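Local coordinates for protein aspartokinase (Synechocystis, PDB 3L76) that probably phosphorylates the beta-carboxylate of aspartate with ATP, the first step toward lysine and threonine, and is seen to bind both amino acids at its ACT domains, at residues I4-G9 / N34-V39; L162-K167 / R250-L255; C171-D176 / I226-R231. One frame throughout, in Å; residues are numbered along the deposited sequence. Where two conformers were deposited one is given.

Contact 1 of 3, residues I4-G9 / N34-V39; sequences IVQKFG and NSLVVV
Gln6 is clasped from two directions by the strand opposite: its N-H goes to Val37 O, and its own O receives Val39 N at 2.8 Å in a bond bent only to 170°. Ile4 makes the same double link, to Ser35 O and Val37 N, and Phe8 N adds a fifth bond, to Val39 O, as expected of two parallel strands. Here packing is tight. Leu36 CD2 lies almost equally far from Gln6 NE2 (3.7 Å), CD and OE1; it meets the amide because the glutamine chain runs extended beyond CG (chi2 -176°). Val38 CG1 touches Phe8 CD1 at 3.9 Å, at the edge of the ring and near its plane, while the same ring stacks with that of Tyr174. The strands are the two outer members of a beta-alpha-beta unit whose helix, 16-31, covers the face bearing Leu36 and Gln6; helix 154-166 covers the face of Val5 and Val37. Branched valines suit such buried strands, filling the space beside the backbone without long tails. On that second face Lys7 CB meets Val39 CB at 4.0 Å, and its chain leads away to place NZ by Ser41 OG. The more open side lies around Asn34 and Ser35, both partly exposed: the Ser35 side chain stands back from strand 4-8, whereas Ile4 CD1 still rests 3.7 Å from Asn34 CG, whose ND2 bonds to Thr29 O.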
# COMPACT_ATOMS: atom_id res chain seq x y z
N ILE A 4 15.66 6.56 -22.26
CA ILE A 4 14.87 7.70 -21.82
C ILE A 4 14.15 7.37 -20.51
O ILE A 4 13.47 6.36 -20.42
CB ILE A 4 13.78 8.04 -22.87
CG1 ILE A 4 14.41 8.31 -24.23
CG2 ILE A 4 12.95 9.22 -22.43
CD1 ILE A 4 13.39 8.48 -25.33
N VAL A 5 14.31 8.23 -19.50
CA VAL A 5 13.50 8.12 -18.30
C VAL A 5 12.33 9.08 -18.39
O VAL A 5 12.54 10.29 -18.54
CB VAL A 5 14.29 8.46 -17.04
CG1 VAL A 5 13.41 8.30 -15.79
CG2 VAL A 5 15.57 7.62 -16.93
N GLN A 6 11.11 8.56 -18.33
CA GLN A 6 9.92 9.41 -18.33
C GLN A 6 9.22 9.38 -16.97
O GLN A 6 9.21 8.37 -16.28
CB GLN A 6 8.95 8.99 -19.43
CG GLN A 6 9.52 9.02 -20.84
CD GLN A 6 8.48 8.69 -21.90
OE1 GLN A 6 7.36 8.26 -21.58
NE2 GLN A 6 8.84 8.87 -23.16
N LYS A 7 8.64 10.52 -16.58
CA LYS A 7 7.87 10.59 -15.34
C LYS A 7 6.53 11.22 -15.64
O LYS A 7 6.43 12.13 -16.45
CB LYS A 7 8.60 11.38 -14.25
CG LYS A 7 7.89 12.66 -13.82
CD LYS A 7 7.20 12.54 -12.45
CE LYS A 7 6.42 13.82 -12.15
NZ LYS A 7 5.88 13.92 -10.77
N PHE A 8 5.49 10.70 -14.99
CA PHE A 8 4.13 11.18 -15.19
C PHE A 8 3.51 11.52 -13.85
O PHE A 8 3.48 10.69 -12.94
CB PHE A 8 3.28 10.13 -15.90
CG PHE A 8 3.72 9.86 -17.32
CD1 PHE A 8 4.66 8.88 -17.60
CD2 PHE A 8 3.19 10.60 -18.37
CE1 PHE A 8 5.06 8.63 -18.91
CE2 PHE A 8 3.59 10.36 -19.68
CZ PHE A 8 4.52 9.38 -19.96
N GLY A 9 3.02 12.75 -13.73
CA GLY A 9 2.42 13.22 -12.49
C GLY A 9 1.01 12.72 -12.26
O GLY A 9 0.43 12.06 -13.12
N ASN A 34 13.60 3.23 -28.66
CA ASN A 34 14.06 3.66 -27.36
C ASN A 34 13.76 2.67 -26.26
O ASN A 34 12.79 1.92 -26.33
CB ASN A 34 13.42 5.01 -27.01
CG ASN A 34 13.72 6.05 -28.04
OD1 ASN A 34 14.88 6.34 -28.32
ND2 ASN A 34 12.67 6.61 -28.64
N SER A 35 14.61 2.67 -25.24
CA SER A 35 14.37 1.93 -24.01
C SER A 35 13.80 2.89 -22.96
O SER A 35 14.29 4.01 -22.81
CB SER A 35 15.67 1.31 -23.52
OG SER A 35 16.24 0.50 -24.52
N LEU A 36 12.77 2.45 -22.25
CA LEU A 36 12.04 3.34 -21.36
C LEU A 36 11.97 2.89 -19.91
O LEU A 36 11.55 1.77 -19.62
CB LEU A 36 10.63 3.58 -21.89
CG LEU A 36 10.50 4.82 -22.78
CD1 LEU A 36 11.22 4.59 -24.09
CD2 LEU A 36 9.04 5.15 -23.01
N VAL A 37 12.38 3.79 -19.00
CA VAL A 37 12.13 3.65 -17.57
C VAL A 37 11.10 4.69 -17.15
O VAL A 37 11.30 5.88 -17.36
CB VAL A 37 13.40 3.84 -16.74
CG1 VAL A 37 13.07 3.86 -15.26
CG2 VAL A 37 14.41 2.73 -17.05
N VAL A 38 9.99 4.22 -16.58
CA VAL A 38 8.90 5.12 -16.24
C VAL A 38 8.68 5.25 -14.73
O VAL A 38 8.59 4.26 -14.00
CB VAL A 38 7.59 4.69 -16.91
CG1 VAL A 38 6.46 5.61 -16.49
CG2 VAL A 38 7.74 4.71 -18.40
N VAL A 39 8.60 6.50 -14.29
CA VAL A 39 8.24 6.84 -12.92
C VAL A 39 6.82 7.40 -12.94
O VAL A 39 6.47 8.20 -13.80
CB VAL A 39 9.16 7.93 -12.34
CG1 VAL A 39 8.62 8.39 -11.00
CG2 VAL A 39 10.61 7.44 -12.22

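Contact 2 of 3, residues L162-K167 / R250-L255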
# COMPACT_ATOMS: atom_id res chain seq x y z
N LEU A 162 17.41 8.47 -11.19
CA LEU A 162 17.42 7.23 -11.96
C LEU A 162 18.14 7.44 -13.27
O LEU A 162 19.00 6.65 -13.63
CB LEU A 162 16.00 6.73 -12.21
CG LEU A 162 15.43 5.83 -11.12
CD1 LEU A 162 13.96 5.61 -11.35
CD2 LEU A 162 16.18 4.52 -11.09
N ALA A 163 17.76 8.50 -13.98
CA ALA A 163 18.42 8.84 -15.24
C ALA A 163 19.92 9.00 -15.02
O ALA A 163 20.72 8.58 -15.86
CB ALA A 163 17.82 10.12 -15.84
N ALA A 164 20.31 9.59 -13.89
CA ALA A 164 21.74 9.73 -13.58
C ALA A 164 22.40 8.35 -13.45
O ALA A 164 23.40 8.08 -14.10
CB ALA A 164 21.97 10.58 -12.31
N ALA A 165 21.82 7.48 -12.62
CA ALA A 165 22.39 6.16 -12.35
C ALA A 165 22.48 5.23 -13.58
O ALA A 165 23.37 4.37 -13.66
CB ALA A 165 21.63 5.49 -11.22
N LEU A 166 21.57 5.41 -14.53
CA LEU A 166 21.50 4.57 -15.70
C LEU A 166 22.20 5.18 -16.91
O LEU A 166 22.23 4.59 -17.98
CB LEU A 166 20.03 4.31 -16.06
CG LEU A 166 19.19 3.71 -14.94
CD1 LEU A 166 17.74 3.61 -15.35
CD2 LEU A 166 19.73 2.35 -14.56
N LYS A 167 22.76 6.37 -16.73
CA LYS A 167 23.34 7.10 -17.85
C LYS A 167 22.30 7.31 -18.94
O LYS A 167 22.58 7.04 -20.11
CB LYS A 167 24.55 6.37 -18.43
CG LYS A 167 25.66 6.06 -17.43
CD LYS A 167 26.29 7.32 -16.86
CE LYS A 167 27.34 7.00 -15.81
NZ LYS A 167 27.96 8.23 -15.25
N ARG A 250 31.21 11.54 -14.58
CA ARG A 250 30.86 11.47 -13.17
C ARG A 250 29.84 10.35 -13.03
O ARG A 250 28.84 10.30 -13.75
CB ARG A 250 30.29 12.78 -12.63
CG ARG A 250 30.82 14.02 -13.31
CD ARG A 250 32.32 14.18 -13.15
NE ARG A 250 32.86 15.00 -14.24
CZ ARG A 250 32.98 16.32 -14.20
NH1 ARG A 250 32.62 17.00 -13.11
NH2 ARG A 250 33.46 16.97 -15.25
N SER A 251 30.12 9.43 -12.12
CA SER A 251 29.23 8.30 -11.87
C SER A 251 28.34 8.59 -10.67
O SER A 251 28.82 9.04 -9.62
CB SER A 251 30.07 7.05 -11.61
OG SER A 251 31.12 7.33 -10.71
N LEU A 252 27.04 8.33 -10.82
CA LEU A 252 26.14 8.48 -9.68
C LEU A 252 26.40 7.38 -8.67
O LEU A 252 25.69 6.38 -8.61
CB LEU A 252 24.67 8.47 -10.08
CG LEU A 252 23.79 8.79 -8.86
CD1 LEU A 252 23.82 10.28 -8.61
CD2 LEU A 252 22.36 8.31 -9.03
N VAL A 253 27.46 7.57 -7.90
CA VAL A 253 27.70 6.77 -6.73
C VAL A 253 26.40 6.73 -5.94
O VAL A 253 25.54 5.87 -6.16
CB VAL A 253 28.83 7.39 -5.87
CG1 VAL A 253 28.82 6.83 -4.50
CG2 VAL A 253 30.20 7.12 -6.51
N GLY A 254 26.23 7.69 -5.04
CA GLY A 254 25.01 7.80 -4.27
C GLY A 254 24.40 9.17 -4.44
O GLY A 254 24.45 9.73 -5.53
N LEU A 255 23.83 9.71 -3.37
CA LEU A 255 23.06 10.94 -3.49
C LEU A 255 22.36 11.32 -2.21
O LEU A 255 21.42 10.65 -1.80
CB LEU A 255 21.96 10.78 -4.51
CG LEU A 255 21.99 11.49 -5.85
CD1 LEU A 255 20.64 11.41 -6.56
CD2 LEU A 255 22.62 12.87 -5.86
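Lys167 meets a flat group in the peptide that follows Arg250: NZ comes to 2.7 Å from Arg250 O, although the angle is too poor for a hydrogen bond, and at 3.6 Å it also nears Ser251 CA. The other flat group, the guanidinium of Arg250, offers neither face nor edge to the helix; it leads away, and its NE bonds to Gln248 O. A long, flexible lysine suits this exposed border of the contact: its chain bends at chi2 (-64°), which turns CD off the straight course, and the rest runs extended to the carbonyl oxygen. Deeper in, the side chains that meet are all apolar. Leu252 has CG anti to its backbone N (chi1 -173°), and its CD2 methyl sits 3.6 Å from Ala165 CB and 4.0 Å from Ala164 CB. The small alanines let the leucine come close to the helix backbone, with Leu252 CB 3.9 Å from Ala165 N. Tyr224 of helix 215-224 touches both Ala164 and Leu252 and adds an aromatic ring to this apolar patch. Leu252 is the centre of an inverse gamma turn, in which Val253 N bonds to Ser251 O, within the loop after strand 240-243. Across from the loop, the chain leaves helix 154-166 through a Schellman motif, with Lys167 at positive phi and its N bonded back to Ala164 O.

Contact 3 of 3, residues C171-D176 / I226-R231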
# COMPACT_ATOMS: atom_id res chain seq x y z
N CYS A 171 15.81 13.02 -19.69
CA CYS A 171 14.75 12.74 -18.74
C CYS A 171 13.59 13.70 -18.98
O CYS A 171 13.79 14.91 -19.02
CB CYS A 171 15.29 12.89 -17.31
SG CYS A 171 14.04 12.83 -16.03
N GLU A 172 12.39 13.15 -19.15
CA GLU A 172 11.22 13.96 -19.48
C GLU A 172 10.21 13.95 -18.35
O GLU A 172 9.83 12.88 -17.87
CB GLU A 172 10.57 13.42 -20.74
CG GLU A 172 11.54 13.16 -21.88
CD GLU A 172 10.85 12.69 -23.15
OE1 GLU A 172 10.20 13.51 -23.82
OE2 GLU A 172 10.97 11.50 -23.48
N ILE A 173 9.77 15.13 -17.92
CA ILE A 173 8.75 15.25 -16.88
C ILE A 173 7.42 15.64 -17.50
O ILE A 173 7.28 16.75 -18.02
CB ILE A 173 9.10 16.33 -15.84
CG1 ILE A 173 10.52 16.15 -15.32
CG2 ILE A 173 8.08 16.31 -14.70
CD1 ILE A 173 10.69 14.98 -14.38
N TYR A 174 6.45 14.73 -17.45
CA TYR A 174 5.14 14.98 -18.05
C TYR A 174 4.14 15.49 -17.04
O TYR A 174 4.10 15.04 -15.89
CB TYR A 174 4.62 13.73 -18.76
CG TYR A 174 5.41 13.39 -20.00
CD1 TYR A 174 6.54 12.59 -19.92
CD2 TYR A 174 5.04 13.89 -21.24
CE1 TYR A 174 7.28 12.28 -21.05
CE2 TYR A 174 5.77 13.58 -22.38
CZ TYR A 174 6.89 12.77 -22.27
OH TYR A 174 7.63 12.46 -23.39
N THR A 175 3.31 16.44 -17.47
CA THR A 175 2.41 17.14 -16.58
C THR A 175 1.29 17.80 -17.36
O THR A 175 1.27 17.75 -18.59
CB THR A 175 3.17 18.20 -15.77
OG1 THR A 175 2.24 18.96 -15.00
CG2 THR A 175 3.96 19.12 -16.70
N ASP A 176 0.34 18.40 -16.65
CA ASP A 176 -0.77 19.12 -17.29
C ASP A 176 -0.42 20.58 -17.54
O ASP A 176 -1.13 21.48 -17.11
CB ASP A 176 -2.06 19.00 -16.47
CG ASP A 176 -1.88 19.35 -15.00
OD1 ASP A 176 -0.73 19.42 -14.52
OD2 ASP A 176 -2.90 19.55 -14.31
N ILE A 226 22.23 15.95 -16.68
CA ILE A 226 21.08 15.25 -17.24
C ILE A 226 20.13 16.22 -17.95
O ILE A 226 19.50 17.06 -17.31
CB ILE A 226 20.31 14.46 -16.16
CG1 ILE A 226 21.27 13.64 -15.31
CG2 ILE A 226 19.26 13.57 -16.82
CD1 ILE A 226 21.86 12.46 -16.03
N PRO A 227 20.01 16.07 -19.27
CA PRO A 227 19.04 16.90 -20.00
C PRO A 227 17.64 16.65 -19.47
O PRO A 227 17.28 15.50 -19.22
CB PRO A 227 19.15 16.38 -21.43
CG PRO A 227 20.42 15.55 -21.48
CD PRO A 227 20.59 15.01 -20.11
N LEU A 228 16.86 17.72 -19.31
CA LEU A 228 15.51 17.64 -18.78
C LEU A 228 14.51 18.27 -19.74
O LEU A 228 14.86 19.17 -20.51
CB LEU A 228 15.41 18.37 -17.45
CG LEU A 228 15.49 17.56 -16.17
CD1 LEU A 228 15.16 18.47 -15.00
CD2 LEU A 228 14.54 16.38 -16.23
N VAL A 229 13.26 17.82 -19.67
CA VAL A 229 12.21 18.35 -20.52
C VAL A 229 10.88 18.36 -19.79
O VAL A 229 10.38 17.32 -19.37
CB VAL A 229 12.02 17.51 -21.78
CG1 VAL A 229 11.08 18.21 -22.73
CG2 VAL A 229 13.35 17.23 -22.45
N VAL A 230 10.30 19.55 -19.65
CA VAL A 230 8.95 19.71 -19.11
C VAL A 230 7.98 19.76 -20.27
O VAL A 230 8.01 20.69 -21.08
CB VAL A 230 8.84 20.99 -18.27
CG1 VAL A 230 7.43 21.15 -17.72
CG2 VAL A 230 9.85 20.94 -17.14
N ARG A 231 7.13 18.75 -20.37
CA ARG A 231 6.18 18.64 -21.47
C ARG A 231 4.78 18.40 -20.93
O ARG A 231 4.58 18.28 -19.72
CB ARG A 231 6.57 17.49 -22.41
CG ARG A 231 7.80 17.77 -23.25
CD ARG A 231 8.53 16.48 -23.61
NE ARG A 231 8.19 15.96 -24.93
CZ ARG A 231 9.04 15.85 -25.94
NH1 ARG A 231 10.31 16.23 -25.78
NH2 ARG A 231 8.64 15.36 -27.10
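Arg231 and Glu172 meet on one face of two neighbouring parallel strands in the central sheet of the amino acid kinase fold. Ile173 N bonds to Val229 O at 2.7 Å and Arg231 N to Ile173 O, while Cys171 N bonds to Pro227 O. Arg231 has two deposited conformers; in the one described, CB lies 4.0 Å from Tyr174 CE2, the side chains running side by side. CD comes to 3.4 Å from Glu172 OE1, and the chain bends at chi3 (96°), which places NE just as near. At the tip, the same oxygen sits over one face of the guanidinium, toward its rim, so the salt bridge to NH1 rests on charge alone; the second conformer makes this pairing less certain. Tyr174 OH gives Glu172 OE1 a weak hydrogen bond, and Gln6 NE2 gives OE2 another. A phenylalanine at Tyr174 would keep the ring but would probably leave Glu172 OE1 without its hydroxyl partner and the carboxylate freer to turn. The opposite face is apolar, with Leu228 against Cys171 and Ile173, and suits the cover of helices 154-166 and 215-224. There Cys171 SG, anti to its backbone N (chi1 171°), lies 3.6 Å from Leu228 CD2.

Contacts 1 and 3 are buried pairings in one sheet: strands 3-8 and 170-175 are neighbours in it, joined by Val5 O to Glu172 N and Lys7 O to Tyr174 N. Both rest on backbone hydrogen bonds, but contact 1 adds mostly aliphatic and amide packing, whereas contact 3 carries a charged pair on one face. Contact 2 lies at the surface and has neither strand bonds nor a salt bridge. Its helix, 154-166, nevertheless packs on both of the others: Ala163 touches Val5 and Cys171, while Leu166 meets Val37. The face of contact 1 with Val5 and that of contact 3 with Cys171 thus share this helix as a cover, and it also meets the 250-255 loop.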